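Local coordinates for berberine bridge enzyme-like 28 (Arabidopsis thaliana, PDB 5D79), which is a secreted, FAD-dependent oxidoreductase of the berberine bridge enzyme-like family that takes part in the plant's adaptation to salt stress, at residues 43-48 against 83-88; 397-402 against 426-431. One frame throughout, in Å; residues are numbered along the deposited sequence.

Interaction 1 of 2, residues 43-48 against 83-88; sequences TVEPKV and TPVKAS
V48 and V85 supply the apolar meeting point between the loop 43-48 and the run 83-88 that leads into helix 87-100. Their side chains cross obliquely and touch branch to branch, V48 CG1 lying 4.0 Å from V85 CG1. In both residues CG1 stands anti to the carbonyl carbon, so the CG2 methyl occupies the crowded place between backbone N and carbonyl carbon. V48 points its CB toward the other segment, over the main chain of T83: CB comes to 3.2 Å from T83 O, which also has a weak hydrogen bond from the side chain of N132. The backbone fixes this placement, since T83 N donates to V48 O at 2.9 Å with an N-H...O angle of 152°, the donor lying in the carbonyl plane. This bond sits just before strand 49-50 and just after strand 80-82, antiparallel neighbours in the mixed four-stranded sheet of the PCMH-type FAD-binding domain; it continues that pairing by one residue beyond the strands, with V48 CA and T83 CA 5.1 Å apart. T83 OG1, in the crowded position, comes 3.8 Å from V48 CB and forms a weak hydrogen bond with H50. At the far end K86 spans the gap by its length: CG takes the crowded position, the chain runs extended through chi3, and a bend at chi4 (-67°) sets NZ 3.1 Å from T43 O. The ammonium lies 34° above that carbonyl plane, not along a lone pair. Its stronger partner is D89, in the first turn of helix 87-100, a salt bridge that probably helps keep NZ beside T43 O. The E45 carboxylate adds at most a diffuse attraction, OE2 being 5.5 Å from K86 NZ.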
ATOM      1  N   THR A  43      26.717 -11.632  17.099  1.00 48.74           N
ATOM      2  CA  THR A  43      27.506 -11.008  16.043  1.00 53.24           C
ATOM      3  C   THR A  43      26.742 -10.967  14.719  1.00 58.96           C
ATOM      4  O   THR A  43      26.092 -11.945  14.337  1.00 64.43           O
ATOM      5  CB  THR A  43      28.849 -11.749  15.849  1.00 55.51           C
ATOM      6  OG1 THR A  43      29.718 -11.454  16.952  1.00 57.69           O
ATOM      7  CG2 THR A  43      29.534 -11.331  14.555  1.00 45.55           C
ATOM      8  N   VAL A  44      26.803  -9.822  14.039  1.00 57.44           N
ATOM      9  CA  VAL A  44      26.250  -9.686  12.690  1.00 57.29           C
ATOM     10  C   VAL A  44      27.050 -10.500  11.665  1.00 62.55           C
ATOM     11  O   VAL A  44      28.253 -10.282  11.482  1.00 65.82           O
ATOM     12  CB  VAL A  44      26.226  -8.217  12.236  1.00 51.92           C
ATOM     13  CG1 VAL A  44      25.834  -8.123  10.770  1.00 50.08           C
ATOM     14  CG2 VAL A  44      25.274  -7.427  13.093  1.00 50.20           C
ATOM     15  N   GLU A  45      26.372 -11.422  10.987  1.00 61.01           N
ATOM     16  CA  GLU A  45      27.041 -12.370  10.098  1.00 60.09           C
ATOM     17  C   GLU A  45      27.781 -11.706   8.934  1.00 55.48           C
ATOM     18  O   GLU A  45      27.318 -10.713   8.384  1.00 55.70           O
ATOM     19  CB  GLU A  45      26.017 -13.370   9.557  1.00 61.45           C
ATOM     20  CG  GLU A  45      26.614 -14.683   9.091  1.00 60.12           C
ATOM     21  CD  GLU A  45      25.564 -15.744   8.900  1.00 63.09           C
ATOM     22  OE1 GLU A  45      25.926 -16.891   8.562  1.00 68.00           O
ATOM     23  OE2 GLU A  45      24.373 -15.423   9.091  1.00 61.71           O
ATOM     24  N   PRO A  46      28.952 -12.245   8.572  1.00 54.31           N
ATOM     25  CA  PRO A  46      29.639 -11.774   7.367  1.00 53.58           C
ATOM     26  C   PRO A  46      28.767 -11.847   6.113  1.00 52.13           C
ATOM     27  O   PRO A  46      28.671 -10.861   5.388  1.00 51.77           O
ATOM     28  CB  PRO A  46      30.829 -12.729   7.256  1.00 55.87           C
ATOM     29  CG  PRO A  46      31.126 -13.100   8.670  1.00 55.94           C
ATOM     30  CD  PRO A  46      29.791 -13.170   9.358  1.00 55.10           C
ATOM     31  N   LYS A  47      28.124 -12.989   5.883  1.00 52.71           N
ATOM     32  CA  LYS A  47      27.428 -13.249   4.623  1.00 56.03           C
ATOM     33  C   LYS A  47      26.007 -12.678   4.549  1.00 59.46           C
ATOM     34  O   LYS A  47      25.191 -13.120   3.738  1.00 57.05           O
ATOM     35  CB  LYS A  47      27.391 -14.758   4.357  1.00 60.46           C
ATOM     36  CG  LYS A  47      26.989 -15.609   5.557  1.00 61.63           C
ATOM     37  CD  LYS A  47      27.357 -17.083   5.353  1.00 63.99           C
ATOM     38  CE  LYS A  47      28.870 -17.321   5.421  1.00 61.04           C
ATOM     39  NZ  LYS A  47      29.236 -18.749   5.164  1.00 58.76           N
ATOM     40  N   VAL A  48      25.716 -11.695   5.394  1.00 54.48           N
ATOM     41  CA  VAL A  48      24.460 -10.956   5.296  1.00 57.86           C
ATOM     42  C   VAL A  48      24.766  -9.464   5.111  1.00 50.72           C
ATOM     43  O   VAL A  48      23.892  -8.609   5.243  1.00 46.26           O
ATOM     44  CB  VAL A  48      23.556 -11.180   6.534  1.00 68.10           C
ATOM     45  CG1 VAL A  48      23.309 -12.681   6.754  1.00 66.18           C
ATOM     46  CG2 VAL A  48      24.156 -10.529   7.779  1.00 67.84           C
ATOM     47  N   THR A  83      21.067  -7.938   4.831  1.00 37.40           N
ATOM     48  CA  THR A  83      19.900  -8.811   4.960  1.00 37.25           C
ATOM     49  C   THR A  83      19.935  -9.503   6.322  1.00 36.93           C
ATOM     50  O   THR A  83      20.382 -10.645   6.429  1.00 37.79           O
ATOM     51  CB  THR A  83      19.815  -9.891   3.813  1.00 45.20           C
ATOM     52  OG1 THR A  83      20.896 -10.835   3.908  1.00 42.85           O
ATOM     53  CG2 THR A  83      19.838  -9.236   2.440  1.00 45.17           C
ATOM     54  N   PRO A  84      19.457  -8.808   7.370  1.00 35.41           N
ATOM     55  CA  PRO A  84      19.478  -9.324   8.746  1.00 34.50           C
ATOM     56  C   PRO A  84      18.752 -10.665   8.889  1.00 37.90           C
ATOM     57  O   PRO A  84      17.817 -10.930   8.134  1.00 39.14           O
ATOM     58  CB  PRO A  84      18.755  -8.227   9.537  1.00 30.97           C
ATOM     59  CG  PRO A  84      17.912  -7.508   8.504  1.00 30.20           C
ATOM     60  CD  PRO A  84      18.737  -7.525   7.273  1.00 30.17           C
ATOM     61  N   VAL A  85      19.180 -11.495   9.838  1.00 37.58           N
ATOM     62  CA  VAL A  85      18.523 -12.779  10.081  1.00 38.17           C
ATOM     63  C   VAL A  85      18.001 -12.889  11.514  1.00 43.16           C
ATOM     64  O   VAL A  85      17.199 -13.771  11.826  1.00 50.74           O
ATOM     65  CB  VAL A  85      19.465 -13.965   9.791  1.00 37.09           C
ATOM     66  CG1 VAL A  85      19.866 -13.979   8.313  1.00 34.84           C
ATOM     67  CG2 VAL A  85      20.689 -13.921  10.700  1.00 38.67           C
ATOM     68  N   LYS A  86      18.454 -11.993  12.382  1.00 38.53           N
ATOM     69  CA  LYS A  86      17.938 -11.923  13.742  1.00 35.96           C
ATOM     70  C   LYS A  86      17.776 -10.461  14.107  1.00 35.53           C
ATOM     71  O   LYS A  86      18.380  -9.597  13.479  1.00 33.29           O
ATOM     72  CB  LYS A  86      18.863 -12.645  14.729  1.00 32.76           C
ATOM     73  CG  LYS A  86      20.311 -12.221  14.651  1.00 33.89           C
ATOM     74  CD  LYS A  86      21.223 -13.184  15.390  1.00 32.17           C
ATOM     75  CE  LYS A  86      22.698 -12.802  15.230  1.00 42.27           C
ATOM     76  NZ  LYS A  86      23.210 -12.943  13.829  1.00 42.68           N
ATOM     77  N   ALA A  87      16.946 -10.183  15.107  1.00 37.52           N
ATOM     78  CA  ALA A  87      16.677  -8.806  15.510  1.00 35.49           C
ATOM     79  C   ALA A  87      17.957  -8.045  15.823  1.00 36.58           C
ATOM     80  O   ALA A  87      18.092  -6.884  15.450  1.00 36.49           O
ATOM     81  CB  ALA A  87      15.754  -8.775  16.709  1.00 31.45           C
ATOM     82  N   SER A  88      18.895  -8.714  16.491  1.00 38.49           N
ATOM     83  CA  SER A  88      20.128  -8.078  16.950  1.00 41.07           C
ATOM     84  C   SER A  88      20.908  -7.432  15.806  1.00 35.89           C
ATOM     85  O   SER A  88      21.584  -6.422  16.005  1.00 31.73           O
ATOM     86  CB  SER A  88      21.020  -9.093  17.672  1.00 44.76           C
ATOM     87  OG  SER A  88      21.664  -9.967  16.751  1.00 45.07           O
TER

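Interaction 2 of 2, residues 397-402 against 426-431; sequences KIILTP and EIQYVA
Strands 397-402 and 426-431 are antiparallel neighbours (165° between their directions) in the seven-stranded sheet of this berberine bridge enzyme-like protein. Three hydrogen-bonded pairs, K397 with V430, I399 with Q428 and T401 with E426, each exchange two N-H...O=C bonds. The straightest is T401 N to E426 O, 2.8 Å at 175°. Backbone groups of I398, L400, I427 and Y429 turn outward and bond to strands 284-292 and 363-372, so both strands are interior. The carbonyls of K397, I399, Q428 and E426 also receive CA-H...O contacts, such as I398 CA to Q428 O at 3.3 Å.

On the face of I398, L400, I427 and Y429 the contact is apolar: I427 CD1 packs against I398 CG2 at 3.6 Å and L400 CD1, while the edge of the Y429 ring receives I398 CG1. The Y429 hydroxyl bonds to D370.

The face of K397, I399, T401, E426, Q428 and V430 is mixed, with the side chain of Q428 about 5 Å from the bound FAD. Q428 NE2 is engaged by Y113 OH, and I399 CD1 lies 3.6 Å from Q428 OE1. E426, bent at chi2 (-93°), has D369 close to OE2, which would probably raise the proton affinity of the pair. T401 OG1 bonds to R287 NH2 and to an ordered water 2.6 Å away; that water, with more acceptors in reach than protons, also bonds to E426 OE1 and, at 2.5 Å, to I399 O.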
ATOM      1  N   LYS A 397      -5.150   2.217 -15.592  1.00 17.34           N
ATOM      2  CA  LYS A 397      -6.362   1.941 -14.837  1.00 22.30           C
ATOM      3  C   LYS A 397      -6.840   3.174 -14.059  1.00 19.97           C
ATOM      4  O   LYS A 397      -6.029   3.968 -13.565  1.00 21.21           O
ATOM      5  CB  LYS A 397      -6.129   0.774 -13.861  1.00 22.96           C
ATOM      6  CG  LYS A 397      -5.482  -0.451 -14.473  1.00 21.16           C
ATOM      7  CD  LYS A 397      -5.549  -1.669 -13.564  1.00 23.79           C
ATOM      8  CE  LYS A 397      -5.081  -2.907 -14.331  1.00 28.96           C
ATOM      9  NZ  LYS A 397      -5.237  -4.181 -13.582  1.00 32.28           N
ATOM     10  N   ILE A 398      -8.158   3.329 -13.954  1.00 17.87           N
ATOM     11  CA  ILE A 398      -8.735   4.222 -12.950  1.00 15.08           C
ATOM     12  C   ILE A 398      -9.644   3.382 -12.059  1.00 14.50           C
ATOM     13  O   ILE A 398     -10.626   2.804 -12.517  1.00 13.90           O
ATOM     14  CB  ILE A 398      -9.473   5.397 -13.598  1.00 17.74           C
ATOM     15  CG1 ILE A 398      -8.442   6.335 -14.225  1.00 22.58           C
ATOM     16  CG2 ILE A 398     -10.297   6.160 -12.574  1.00 16.24           C
ATOM     17  CD1 ILE A 398      -9.025   7.339 -15.183  1.00 25.48           C
ATOM     18  N   ILE A 399      -9.265   3.271 -10.791  1.00 10.23           N
ATOM     19  CA  ILE A 399      -9.868   2.309  -9.882  1.00 13.35           C
ATOM     20  C   ILE A 399     -10.625   3.017  -8.771  1.00 13.87           C
ATOM     21  O   ILE A 399     -10.045   3.791  -8.025  1.00 15.33           O
ATOM     22  CB  ILE A 399      -8.796   1.370  -9.254  1.00 18.24           C
ATOM     23  CG1 ILE A 399      -7.834   0.841 -10.324  1.00 20.01           C
ATOM     24  CG2 ILE A 399      -9.453   0.192  -8.544  1.00 19.55           C
ATOM     25  CD1 ILE A 399      -6.477   0.425  -9.782  1.00 20.45           C
ATOM     26  N   LEU A 400     -11.918   2.739  -8.658  1.00 14.99           N
ATOM     27  CA  LEU A 400     -12.751   3.381  -7.652  1.00 16.58           C
ATOM     28  C   LEU A 400     -13.072   2.391  -6.529  1.00 17.23           C
ATOM     29  O   LEU A 400     -13.756   1.389  -6.739  1.00 14.43           O
ATOM     30  CB  LEU A 400     -14.043   3.944  -8.279  1.00 14.61           C
ATOM     31  CG  LEU A 400     -13.975   5.226  -9.124  1.00 11.75           C
ATOM     32  CD1 LEU A 400     -13.162   5.036 -10.391  1.00 13.38           C
ATOM     33  CD2 LEU A 400     -15.363   5.686  -9.482  1.00 14.18           C
ATOM     34  N   THR A 401     -12.565   2.699  -5.338  1.00 15.68           N
ATOM     35  CA  THR A 401     -12.673   1.836  -4.169  1.00 13.21           C
ATOM     36  C   THR A 401     -13.602   2.443  -3.120  1.00 13.39           C
ATOM     37  O   THR A 401     -13.304   3.492  -2.563  1.00 12.55           O
ATOM     38  CB  THR A 401     -11.286   1.588  -3.565  1.00  9.95           C
ATOM     39  OG1 THR A 401     -10.492   0.903  -4.532  1.00 14.14           O
ATOM     40  CG2 THR A 401     -11.367   0.736  -2.320  1.00  9.40           C
ATOM     41  N   PRO A 402     -14.725   1.763  -2.828  1.00 12.29           N
ATOM     42  CA  PRO A 402     -15.733   2.353  -1.940  1.00 11.07           C
ATOM     43  C   PRO A 402     -15.300   2.387  -0.472  1.00 10.63           C
ATOM     44  O   PRO A 402     -14.793   1.400   0.056  1.00 13.53           O
ATOM     45  CB  PRO A 402     -16.932   1.429  -2.136  1.00 15.31           C
ATOM     46  CG  PRO A 402     -16.296   0.078  -2.379  1.00 12.53           C
ATOM     47  CD  PRO A 402     -15.035   0.362  -3.162  1.00 10.91           C
ATOM     48  N   GLU A 426     -12.291   6.165  -2.698  1.00 13.59           N
ATOM     49  CA  GLU A 426     -10.947   6.570  -3.059  1.00 14.64           C
ATOM     50  C   GLU A 426     -10.761   6.212  -4.532  1.00 14.36           C
ATOM     51  O   GLU A 426     -11.331   5.234  -5.021  1.00 12.83           O
ATOM     52  CB  GLU A 426      -9.915   5.882  -2.152  1.00 12.77           C
ATOM     53  CG  GLU A 426      -8.457   6.305  -2.367  1.00 14.86           C
ATOM     54  CD  GLU A 426      -7.721   5.399  -3.343  1.00 18.33           C
ATOM     55  OE1 GLU A 426      -8.280   4.343  -3.718  1.00 17.45           O
ATOM     56  OE2 GLU A 426      -6.584   5.740  -3.727  1.00 14.63           O
ATOM     57  N   ILE A 427      -9.996   7.020  -5.247  1.00 10.07           N
ATOM     58  CA  ILE A 427      -9.791   6.764  -6.658  1.00 15.22           C
ATOM     59  C   ILE A 427      -8.297   6.834  -6.996  1.00 17.51           C
ATOM     60  O   ILE A 427      -7.605   7.781  -6.615  1.00 18.07           O
ATOM     61  CB  ILE A 427     -10.617   7.754  -7.531  1.00 12.08           C
ATOM     62  CG1 ILE A 427     -10.347   7.546  -9.019  1.00 12.19           C
ATOM     63  CG2 ILE A 427     -10.354   9.191  -7.136  1.00 14.13           C
ATOM     64  CD1 ILE A 427     -11.340   8.278  -9.879  1.00 14.75           C
ATOM     65  N   GLN A 428      -7.805   5.805  -7.679  1.00 12.03           N
ATOM     66  CA  GLN A 428      -6.413   5.760  -8.096  1.00 12.54           C
ATOM     67  C   GLN A 428      -6.317   5.799  -9.607  1.00 12.24           C
ATOM     68  O   GLN A 428      -7.011   5.078 -10.297  1.00 17.38           O
ATOM     69  CB  GLN A 428      -5.717   4.498  -7.563  1.00 16.17           C
ATOM     70  CG  GLN A 428      -4.248   4.382  -7.963  1.00 16.06           C
ATOM     71  CD  GLN A 428      -3.650   3.013  -7.692  1.00 19.98           C
ATOM     72  OE1 GLN A 428      -4.358   2.062  -7.336  1.00 22.17           O
ATOM     73  NE2 GLN A 428      -2.331   2.903  -7.865  1.00 17.86           N
ATOM     74  N   TYR A 429      -5.455   6.664 -10.113  1.00 15.01           N
ATOM     75  CA  TYR A 429      -5.124   6.703 -11.534  1.00 14.78           C
ATOM     76  C   TYR A 429      -3.712   6.156 -11.691  1.00 11.46           C
ATOM     77  O   TYR A 429      -2.749   6.750 -11.201  1.00 17.85           O
ATOM     78  CB  TYR A 429      -5.204   8.129 -12.089  1.00 13.97           C
ATOM     79  CG  TYR A 429      -6.142   9.066 -11.339  1.00 16.95           C
ATOM     80  CD1 TYR A 429      -5.713   9.757 -10.197  1.00 20.00           C
ATOM     81  CD2 TYR A 429      -7.444   9.291 -11.786  1.00 14.23           C
ATOM     82  CE1 TYR A 429      -6.556  10.622  -9.523  1.00 17.43           C
ATOM     83  CE2 TYR A 429      -8.294  10.146 -11.113  1.00 13.49           C
ATOM     84  CZ  TYR A 429      -7.849  10.813  -9.984  1.00 16.81           C
ATOM     85  OH  TYR A 429      -8.692  11.682  -9.316  1.00 14.99           O
ATOM     86  N   VAL A 430      -3.573   5.022 -12.362  1.00 13.20           N
ATOM     87  CA  VAL A 430      -2.262   4.383 -12.470  1.00 17.01           C
ATOM     88  C   VAL A 430      -2.012   3.893 -13.905  1.00 18.67           C
ATOM     89  O   VAL A 430      -2.874   3.287 -14.535  1.00 15.07           O
ATOM     90  CB  VAL A 430      -2.124   3.217 -11.449  1.00 18.28           C
ATOM     91  CG1 VAL A 430      -3.306   2.257 -11.551  1.00 19.49           C
ATOM     92  CG2 VAL A 430      -0.796   2.489 -11.605  1.00 12.10           C
ATOM     93  N   ALA A 431      -0.842   4.211 -14.440  1.00 17.67           N
ATOM     94  CA  ALA A 431      -0.493   3.749 -15.767  1.00 18.75           C
ATOM     95  C   ALA A 431       0.633   2.734 -15.650  1.00 19.82           C
ATOM     96  O   ALA A 431       1.623   2.987 -14.976  1.00 21.50           O
ATOM     97  CB  ALA A 431      -0.090   4.917 -16.663  1.00 18.04           C
TER
HETATM   98  O   HOH W   1      -9.258   2.750  -5.871  1.00 12.42           O

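How the interactions relate
Interaction 1 closes before interaction 2 opens along the chain, and the two share no helix or strand. Their centres lie 40 Å apart, on opposite sides of the centre of the chain, with about 27 Å between nearest atoms. Interaction 1 lies at the end of the strand pair 49-50 and 80-82 and at the N-terminal end of helix 87-100; interaction 2 joins two inner strands of the antiparallel seven-stranded sheet, near its 363-372 edge. FAD lies between these parts, about 12 Å from the T83 side chain but about 5 Å from that of Q428. Interaction 1 is thus peripheral structural packing, whereas interaction 2 contributes to a sheet face beside the cofactor.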